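PDB 1AEP: apolipophorin-3b from Locusta migratoria, which helps load diacylglycerol into lipophorin, the hemolymph lipoprotein, by covering the hydrophobic surface that expands with lipid uptake, and so supports lipid transport during flight. Local coordinates for residues Q13-I18 against T141-A146; N20-L25 against L148-Q153. One frame throughout, in Å; residues are numbered along the deposited sequence.

Contact 1 of 2, residues Q13-I18 against T141-A146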
ATOM      1  N   GLN A  13       8.237  -4.406  -8.270  1.00 35.99           N
ATOM      2  CA  GLN A  13       9.119  -3.676  -7.425  1.00 28.43           C
ATOM      3  C   GLN A  13       8.439  -3.318  -6.106  1.00 22.26           C
ATOM      4  O   GLN A  13       9.051  -3.260  -5.048  1.00 22.21           O
ATOM      5  CB  GLN A  13       9.499  -2.466  -8.258  1.00 16.21           C
ATOM      6  CG  GLN A  13      10.823  -2.594  -9.030  1.00 83.59           C
ATOM      7  CD  GLN A  13      11.234  -1.254  -9.621  1.00100.00           C
ATOM      8  OE1 GLN A  13      11.675  -0.347  -8.910  1.00100.00           O
ATOM      9  NE2 GLN A  13      11.070  -1.102 -10.921  1.00100.00           N
ATOM     10  N   LEU A  14       7.143  -3.101  -6.187  1.00 22.83           N
ATOM     11  CA  LEU A  14       6.336  -2.794  -5.030  1.00  8.10           C
ATOM     12  C   LEU A  14       6.344  -3.952  -4.040  1.00 35.56           C
ATOM     13  O   LEU A  14       6.538  -3.793  -2.830  1.00 22.00           O
ATOM     14  CB  LEU A  14       4.938  -2.765  -5.589  1.00 20.36           C
ATOM     15  CG  LEU A  14       4.026  -1.786  -4.936  1.00  5.66           C
ATOM     16  CD1 LEU A  14       3.132  -1.264  -6.025  1.00 44.61           C
ATOM     17  CD2 LEU A  14       3.210  -2.570  -3.985  1.00 50.88           C
ATOM     18  N   ASN A  15       6.125  -5.128  -4.602  1.00 10.27           N
ATOM     19  CA  ASN A  15       6.066  -6.372  -3.876  1.00 19.42           C
ATOM     20  C   ASN A  15       7.326  -6.628  -3.086  1.00  8.22           C
ATOM     21  O   ASN A  15       7.298  -6.965  -1.897  1.00 35.68           O
ATOM     22  CB  ASN A  15       5.795  -7.464  -4.936  1.00 29.18           C
ATOM     23  CG  ASN A  15       6.037  -8.913  -4.535  1.00  7.09           C
ATOM     24  OD1 ASN A  15       7.186  -9.359  -4.394  1.00 60.36           O
ATOM     25  ND2 ASN A  15       4.941  -9.687  -4.388  1.00 28.78           N
ATOM     26  N   HIS A  16       8.440  -6.494  -3.756  1.00 23.01           N
ATOM     27  CA  HIS A  16       9.664  -6.732  -3.056  1.00 13.92           C
ATOM     28  C   HIS A  16       9.751  -5.786  -1.882  1.00 11.19           C
ATOM     29  O   HIS A  16      10.042  -6.180  -0.749  1.00 36.11           O
ATOM     30  CB  HIS A  16      10.821  -6.519  -4.006  1.00 13.76           C
ATOM     31  CG  HIS A  16      12.161  -6.884  -3.418  1.00100.00           C
ATOM     32  ND1 HIS A  16      13.196  -5.951  -3.325  1.00 85.12           N
ATOM     33  CD2 HIS A  16      12.616  -8.065  -2.887  1.00 26.26           C
ATOM     34  CE1 HIS A  16      14.239  -6.569  -2.766  1.00 47.81           C
ATOM     35  NE2 HIS A  16      13.920  -7.839  -2.503  1.00100.00           N
ATOM     36  N   THR A  17       9.489  -4.533  -2.192  1.00 14.88           N
ATOM     37  CA  THR A  17       9.524  -3.508  -1.178  1.00 11.73           C
ATOM     38  C   THR A  17       8.680  -3.950  -0.002  1.00 17.52           C
ATOM     39  O   THR A  17       9.177  -4.153   1.099  1.00 43.98           O
ATOM     40  CB  THR A  17       9.059  -2.124  -1.721  1.00 14.04           C
ATOM     41  OG1 THR A  17       9.922  -1.698  -2.730  1.00 35.14           O
ATOM     42  CG2 THR A  17       8.998  -1.063  -0.616  1.00 28.10           C
ATOM     43  N   ILE A  18       7.404  -4.125  -0.263  1.00  2.16           N
ATOM     44  CA  ILE A  18       6.483  -4.542   0.787  1.00 27.31           C
ATOM     45  C   ILE A  18       6.950  -5.753   1.592  1.00  7.17           C
ATOM     46  O   ILE A  18       6.889  -5.749   2.823  1.00 46.58           O
ATOM     47  CB  ILE A  18       5.090  -4.795   0.233  1.00  4.88           C
ATOM     48  CG1 ILE A  18       4.543  -3.535  -0.450  1.00 15.94           C
ATOM     49  CG2 ILE A  18       4.190  -5.273   1.333  1.00 40.34           C
ATOM     50  CD1 ILE A  18       3.034  -3.536  -0.606  1.00 26.28           C
ATOM     51  N   THR A 141       2.895   4.182  -3.904  1.00 24.09           N
ATOM     52  CA  THR A 141       2.688   3.120  -2.944  1.00 11.18           C
ATOM     53  C   THR A 141       4.034   2.512  -2.525  1.00  8.29           C
ATOM     54  O   THR A 141       4.272   2.185  -1.359  1.00 23.02           O
ATOM     55  CB  THR A 141       1.681   2.095  -3.531  1.00 19.83           C
ATOM     56  OG1 THR A 141       0.527   2.776  -3.991  1.00 16.05           O
ATOM     57  CG2 THR A 141       1.309   1.026  -2.517  1.00 23.44           C
ATOM     58  N   LYS A 142       4.941   2.364  -3.498  1.00 11.77           N
ATOM     59  CA  LYS A 142       6.279   1.841  -3.278  1.00  1.22           C
ATOM     60  C   LYS A 142       7.032   2.722  -2.282  1.00  9.02           C
ATOM     61  O   LYS A 142       7.626   2.218  -1.320  1.00 38.70           O
ATOM     62  CB  LYS A 142       6.954   1.881  -4.609  1.00 30.16           C
ATOM     63  CG  LYS A 142       8.064   0.903  -4.683  1.00  5.64           C
ATOM     64  CD  LYS A 142       9.348   1.563  -5.081  1.00 35.54           C
ATOM     65  CE  LYS A 142       9.846   1.131  -6.449  1.00 64.72           C
ATOM     66  NZ  LYS A 142      11.286   0.891  -6.414  1.00 85.29           N
ATOM     67  N   GLU A 143       6.954   4.053  -2.505  1.00 13.46           N
ATOM     68  CA  GLU A 143       7.591   5.064  -1.640  1.00 11.64           C
ATOM     69  C   GLU A 143       7.076   5.025  -0.209  1.00  6.90           C
ATOM     70  O   GLU A 143       7.849   5.078   0.757  1.00 28.08           O
ATOM     71  CB  GLU A 143       7.576   6.517  -2.189  1.00 13.56           C
ATOM     72  CG  GLU A 143       8.645   7.497  -1.557  1.00 25.26           C
ATOM     73  CD  GLU A 143      10.105   7.115  -1.669  1.00100.00           C
ATOM     74  OE1 GLU A 143      10.359   6.355  -2.748  1.00 34.01           O
ATOM     75  OE2 GLU A 143      10.944   7.447  -0.801  1.00 54.44           O
ATOM     76  N   ALA A 144       5.756   4.948  -0.076  1.00  8.19           N
ATOM     77  CA  ALA A 144       5.150   4.882   1.220  1.00 15.15           C
ATOM     78  C   ALA A 144       5.747   3.713   1.986  1.00 22.14           C
ATOM     79  O   ALA A 144       6.196   3.853   3.116  1.00 37.69           O
ATOM     80  CB  ALA A 144       3.657   4.726   1.062  1.00  1.75           C
ATOM     81  N   ALA A 145       5.790   2.550   1.337  1.00  9.04           N
ATOM     82  CA  ALA A 145       6.362   1.343   1.913  1.00 22.35           C
ATOM     83  C   ALA A 145       7.882   1.438   2.133  1.00  1.00           C
ATOM     84  O   ALA A 145       8.401   0.859   3.087  1.00 25.07           O
ATOM     85  CB  ALA A 145       6.024   0.123   1.040  1.00  1.29           C
ATOM     86  N   ALA A 146       8.635   2.126   1.268  1.00 23.38           N
ATOM     87  CA  ALA A 146      10.065   2.242   1.514  1.00  9.64           C
ATOM     88  C   ALA A 146      10.296   3.152   2.714  1.00 24.39           C
ATOM     89  O   ALA A 146      11.133   2.902   3.572  1.00 34.10           O
ATOM     90  CB  ALA A 146      10.751   2.861   0.334  1.00  5.16           C
TER

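Contact 2 of 2, residues N20-L25 against L148-Q153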
ATOM      1  N   ASN A  20       9.857  -6.983   2.326  1.00 22.80           N
ATOM      2  CA  ASN A  20      10.941  -6.609   3.208  1.00 25.01           C
ATOM      3  C   ASN A  20      10.455  -5.783   4.409  1.00 16.52           C
ATOM      4  O   ASN A  20      10.666  -6.166   5.560  1.00 29.28           O
ATOM      5  CB  ASN A  20      11.889  -5.806   2.295  1.00  8.88           C
ATOM      6  CG  ASN A  20      12.728  -6.714   1.422  1.00 26.11           C
ATOM      7  OD1 ASN A  20      12.770  -7.940   1.611  1.00 25.84           O
ATOM      8  ND2 ASN A  20      13.482  -6.086   0.543  1.00 35.70           N
ATOM      9  N   ALA A  21       9.749  -4.675   4.098  1.00 23.75           N
ATOM     10  CA  ALA A  21       9.124  -3.783   5.061  1.00 29.28           C
ATOM     11  C   ALA A  21       8.413  -4.593   6.118  1.00 20.49           C
ATOM     12  O   ALA A  21       8.605  -4.386   7.303  1.00 44.21           O
ATOM     13  CB  ALA A  21       8.091  -2.854   4.391  1.00  4.85           C
ATOM     14  N   ALA A  22       7.615  -5.563   5.678  1.00 35.55           N
ATOM     15  CA  ALA A  22       6.927  -6.432   6.618  1.00 23.30           C
ATOM     16  C   ALA A  22       7.864  -7.261   7.500  1.00 26.73           C
ATOM     17  O   ALA A  22       7.604  -7.415   8.685  1.00 56.08           O
ATOM     18  CB  ALA A  22       5.857  -7.242   5.963  1.00 16.51           C
ATOM     19  N   HIS A  23       8.965  -7.768   6.925  1.00 18.02           N
ATOM     20  CA  HIS A  23       9.930  -8.542   7.694  1.00 33.51           C
ATOM     21  C   HIS A  23      10.375  -7.747   8.917  1.00 26.23           C
ATOM     22  O   HIS A  23      10.427  -8.256  10.038  1.00100.00           O
ATOM     23  CB  HIS A  23      11.223  -8.897   6.870  1.00 10.07           C
ATOM     24  CG  HIS A  23      12.252  -9.835   7.514  1.00100.00           C
ATOM     25  ND1 HIS A  23      12.057 -11.220   7.578  1.00 94.39           N
ATOM     26  CD2 HIS A  23      13.478  -9.580   8.115  1.00 33.42           C
ATOM     27  CE1 HIS A  23      13.123 -11.759   8.202  1.00 47.90           C
ATOM     28  NE2 HIS A  23      13.998 -10.804   8.545  1.00 72.03           N
ATOM     29  N   GLU A  24      10.725  -6.481   8.658  1.00 24.34           N
ATOM     30  CA  GLU A  24      11.203  -5.509   9.638  1.00 42.18           C
ATOM     31  C   GLU A  24      10.253  -5.135  10.733  1.00 16.99           C
ATOM     32  O   GLU A  24      10.682  -4.765  11.823  1.00 65.14           O
ATOM     33  CB  GLU A  24      11.784  -4.268   8.973  1.00 18.61           C
ATOM     34  CG  GLU A  24      13.238  -4.541   8.579  1.00 31.08           C
ATOM     35  CD  GLU A  24      14.082  -3.374   8.922  1.00100.00           C
ATOM     36  OE1 GLU A  24      14.265  -3.258  10.228  1.00 69.84           O
ATOM     37  OE2 GLU A  24      14.544  -2.625   8.092  1.00100.00           O
ATOM     38  N   LEU A  25       8.964  -5.223  10.415  1.00 45.25           N
ATOM     39  CA  LEU A  25       7.948  -4.915  11.375  1.00 12.63           C
ATOM     40  C   LEU A  25       8.225  -5.643  12.687  1.00 71.16           C
ATOM     41  O   LEU A  25       8.082  -5.076  13.774  1.00 41.17           O
ATOM     42  CB  LEU A  25       6.571  -5.326  10.908  1.00 47.34           C
ATOM     43  CG  LEU A  25       5.833  -4.061  10.491  1.00  5.19           C
ATOM     44  CD1 LEU A  25       6.833  -2.982  10.203  1.00 28.79           C
ATOM     45  CD2 LEU A  25       4.906  -4.440   9.337  1.00 73.51           C
ATOM     46  N   LEU A 148       8.327   3.714   5.233  1.00 19.30           N
ATOM     47  CA  LEU A 148       7.995   2.976   6.432  1.00 21.27           C
ATOM     48  C   LEU A 148       9.174   2.142   6.861  1.00 14.65           C
ATOM     49  O   LEU A 148       9.616   2.149   8.006  1.00 36.05           O
ATOM     50  CB  LEU A 148       6.830   2.027   6.136  1.00 14.34           C
ATOM     51  CG  LEU A 148       6.118   1.447   7.359  1.00 12.56           C
ATOM     52  CD1 LEU A 148       4.682   1.840   7.191  1.00 33.57           C
ATOM     53  CD2 LEU A 148       6.207  -0.029   7.222  1.00 30.47           C
ATOM     54  N   GLN A 149       9.710   1.412   5.919  1.00 25.29           N
ATOM     55  CA  GLN A 149      10.830   0.596   6.239  1.00 11.17           C
ATOM     56  C   GLN A 149      12.009   1.391   6.775  1.00 13.17           C
ATOM     57  O   GLN A 149      12.600   1.029   7.782  1.00 20.85           O
ATOM     58  CB  GLN A 149      11.208  -0.082   4.970  1.00 14.02           C
ATOM     59  CG  GLN A 149      12.477  -0.838   5.165  1.00 20.37           C
ATOM     60  CD  GLN A 149      12.666  -1.803   4.043  1.00 47.82           C
ATOM     61  OE1 GLN A 149      11.951  -1.738   3.020  1.00 66.75           O
ATOM     62  NE2 GLN A 149      13.609  -2.703   4.270  1.00 35.16           N
ATOM     63  N   ASN A 150      12.348   2.493   6.094  1.00 27.33           N
ATOM     64  CA  ASN A 150      13.437   3.331   6.557  1.00 15.01           C
ATOM     65  C   ASN A 150      13.262   3.693   8.025  1.00 17.42           C
ATOM     66  O   ASN A 150      14.204   3.714   8.811  1.00 40.38           O
ATOM     67  CB  ASN A 150      13.487   4.621   5.729  1.00 13.82           C
ATOM     68  CG  ASN A 150      14.097   4.392   4.359  1.00  8.09           C
ATOM     69  OD1 ASN A 150      14.610   3.298   4.058  1.00 18.51           O
ATOM     70  ND2 ASN A 150      14.032   5.406   3.534  1.00 10.15           N
ATOM     71  N   SER A 151      12.007   3.943   8.413  1.00 16.52           N
ATOM     72  CA  SER A 151      11.684   4.280   9.792  1.00 17.97           C
ATOM     73  C   SER A 151      11.918   3.130  10.800  1.00 20.36           C
ATOM     74  O   SER A 151      12.586   3.299  11.816  1.00 58.41           O
ATOM     75  CB  SER A 151      10.268   4.872   9.886  1.00  8.38           C
ATOM     76  OG  SER A 151      10.112   5.851   8.856  1.00 35.61           O
ATOM     77  N   ILE A 152      11.348   1.962  10.506  1.00 33.97           N
ATOM     78  CA  ILE A 152      11.499   0.815  11.371  1.00 17.80           C
ATOM     79  C   ILE A 152      12.943   0.453  11.531  1.00 14.53           C
ATOM     80  O   ILE A 152      13.350  -0.192  12.490  1.00 74.67           O
ATOM     81  CB  ILE A 152      10.658  -0.339  10.876  1.00 45.27           C
ATOM     82  CG1 ILE A 152       9.248   0.061  11.186  1.00 19.25           C
ATOM     83  CG2 ILE A 152      10.944  -1.690  11.511  1.00 26.98           C
ATOM     84  CD1 ILE A 152       8.353  -0.294  10.010  1.00100.00           C
ATOM     85  N   GLN A 153      13.710   0.923  10.568  1.00 19.25           N
ATOM     86  CA  GLN A 153      15.133   0.681  10.508  1.00 30.34           C
ATOM     87  C   GLN A 153      15.933   1.675  11.310  1.00 49.96           C
ATOM     88  O   GLN A 153      16.851   1.307  12.025  1.00 89.40           O
ATOM     89  CB  GLN A 153      15.577   0.894   9.066  1.00 48.58           C
ATOM     90  CG  GLN A 153      16.243  -0.198   8.247  1.00100.00           C
ATOM     91  CD  GLN A 153      16.907   0.445   7.036  1.00100.00           C
ATOM     92  OE1 GLN A 153      16.646   0.060   5.911  1.00 92.72           O
ATOM     93  NE2 GLN A 153      17.828   1.389   7.295  1.00 28.01           N
TER

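Contact 1 of 2, residues Q13-I18 against T141-A146
Gln-13 meets Lys-142 where the first and last helices of the five-helix bundle, 7-25 and 131-154, run side by side in the same direction, their axes 16° apart. The amide end of Gln-13 takes a hydrogen bond from the ammonium group, with Lys-142 NZ 2.8 Å from Gln-13 OE1 and tilted 24° out of the carbonyl plane. Lys-142 suits this partly exposed seam: bends at chi2, chi3 and chi4 carry its long chain past Thr-17 OG1 to the polar end of Gln-13. Cut back to an alanine here, the chain would no longer reach Gln-13 OE1, which would probably lose this donor, and a gap is likely to open beside Thr-17 OG1. Next along the helix, Leu-14 turns into the buried side, where its CD2 comes 4.3 Å from Thr-141 CG2; the hydroxyl of Thr-141 is spent on Ala-137 O of its own helix. Over the backbone of Leu-14 passes Lys-142 CG, 4.1 Å from Leu-14 CA. Thr-17 divides its branches. Its OG1 bonds back to Gln-13 O, 2.9 Å away, on the opposite face of that carbonyl from Thr-17 N, whereas CG2, anti to the backbone N, points across the seam and ends 3.6 Å from Ala-145 CB. Ile-18, also buried, reaches Leu-105 of helix 94-121 and brings its CG1 to 4.2 Å from Ala-145 CB.

Contact 2 of 2, residues N20-L25 against L148-Q153
The contact of Asn-20 to Leu-25 with Leu-148 to Gln-153 is a side-by-side packing of two parallel-running helices, the C-terminal parts of helices 7-25 and 131-154 in the helix bundle. The segment axes approach to 9.1 Å and are inclined by 28°. The small side chain of Ala-21 lets the backbones come close here, its CA nearest that of Gln-149, and its methyl CB lies 4.2 Å from Gln-149 CB.

On the buried side the meeting is apolar. Leu-25 starts from a bond directed away from the partner helix, but its branched end swings back, bringing CD1 4.2 Å from Leu-148 CD2. Branched aliphatic chains fit here because they fill the space between helices; Leu-25 also touches Gln-102 and Leu-105 of helix 94-121, while Leu-148 lies on Gln-44 and Phe-48 of helix 36-63.

Glu-24, Gln-149 and Gln-153 form the partly exposed edge, with Ile-152 as their buried neighbour. The side chains of Glu-24 and Ile-152 run antiparallel alongside one another. Ile-152 holds CG2 anti to its backbone N (CG1 at chi1 -72°), which lays that methyl against the first carbon of the glutamate side chain, 3.7 Å from Glu-24 CB. Gln-149, extended beyond CG, lies across the other helix with its amide over the backbone of Ala-21; its OE1 stays 3.8 Å from Ala-21 N and its NE2 is 3.9 Å from Glu-24 OE2, both too long for hydrogen bonds. Gln-153 lies near the carboxylate of Glu-24, but it is poorly ordered and its exact position is uncertain.

Polar groups therefore gather at the outer edge without a direct bond between the segments, and cohesion across them rests mainly on aliphatic packing, which is consistent with helices that trade neighbouring helices for lipid.

Contacts 1 and 2 are successive portions of one interface, since both join helix 7-25 to helix 131-154, and their centres lie about 10 Å apart. They meet directly: Ala-145 O is 3.9 Å from Ala-21 CB, and Thr-17 O is 4.1 Å from Gln-149 OE1. Contact 1 sits nearer the middle of the bundle, its centre about 7 Å from that of the chain, against about 13 Å for contact 2. The second pair of segments is inclined more steeply than the first. Only contact 1 has a hydrogen bond between its segments. In both, Leu-105 of helix 94-121 and Phe-48 of helix 36-63 touch the buried residues, tying the seam to the bundle core.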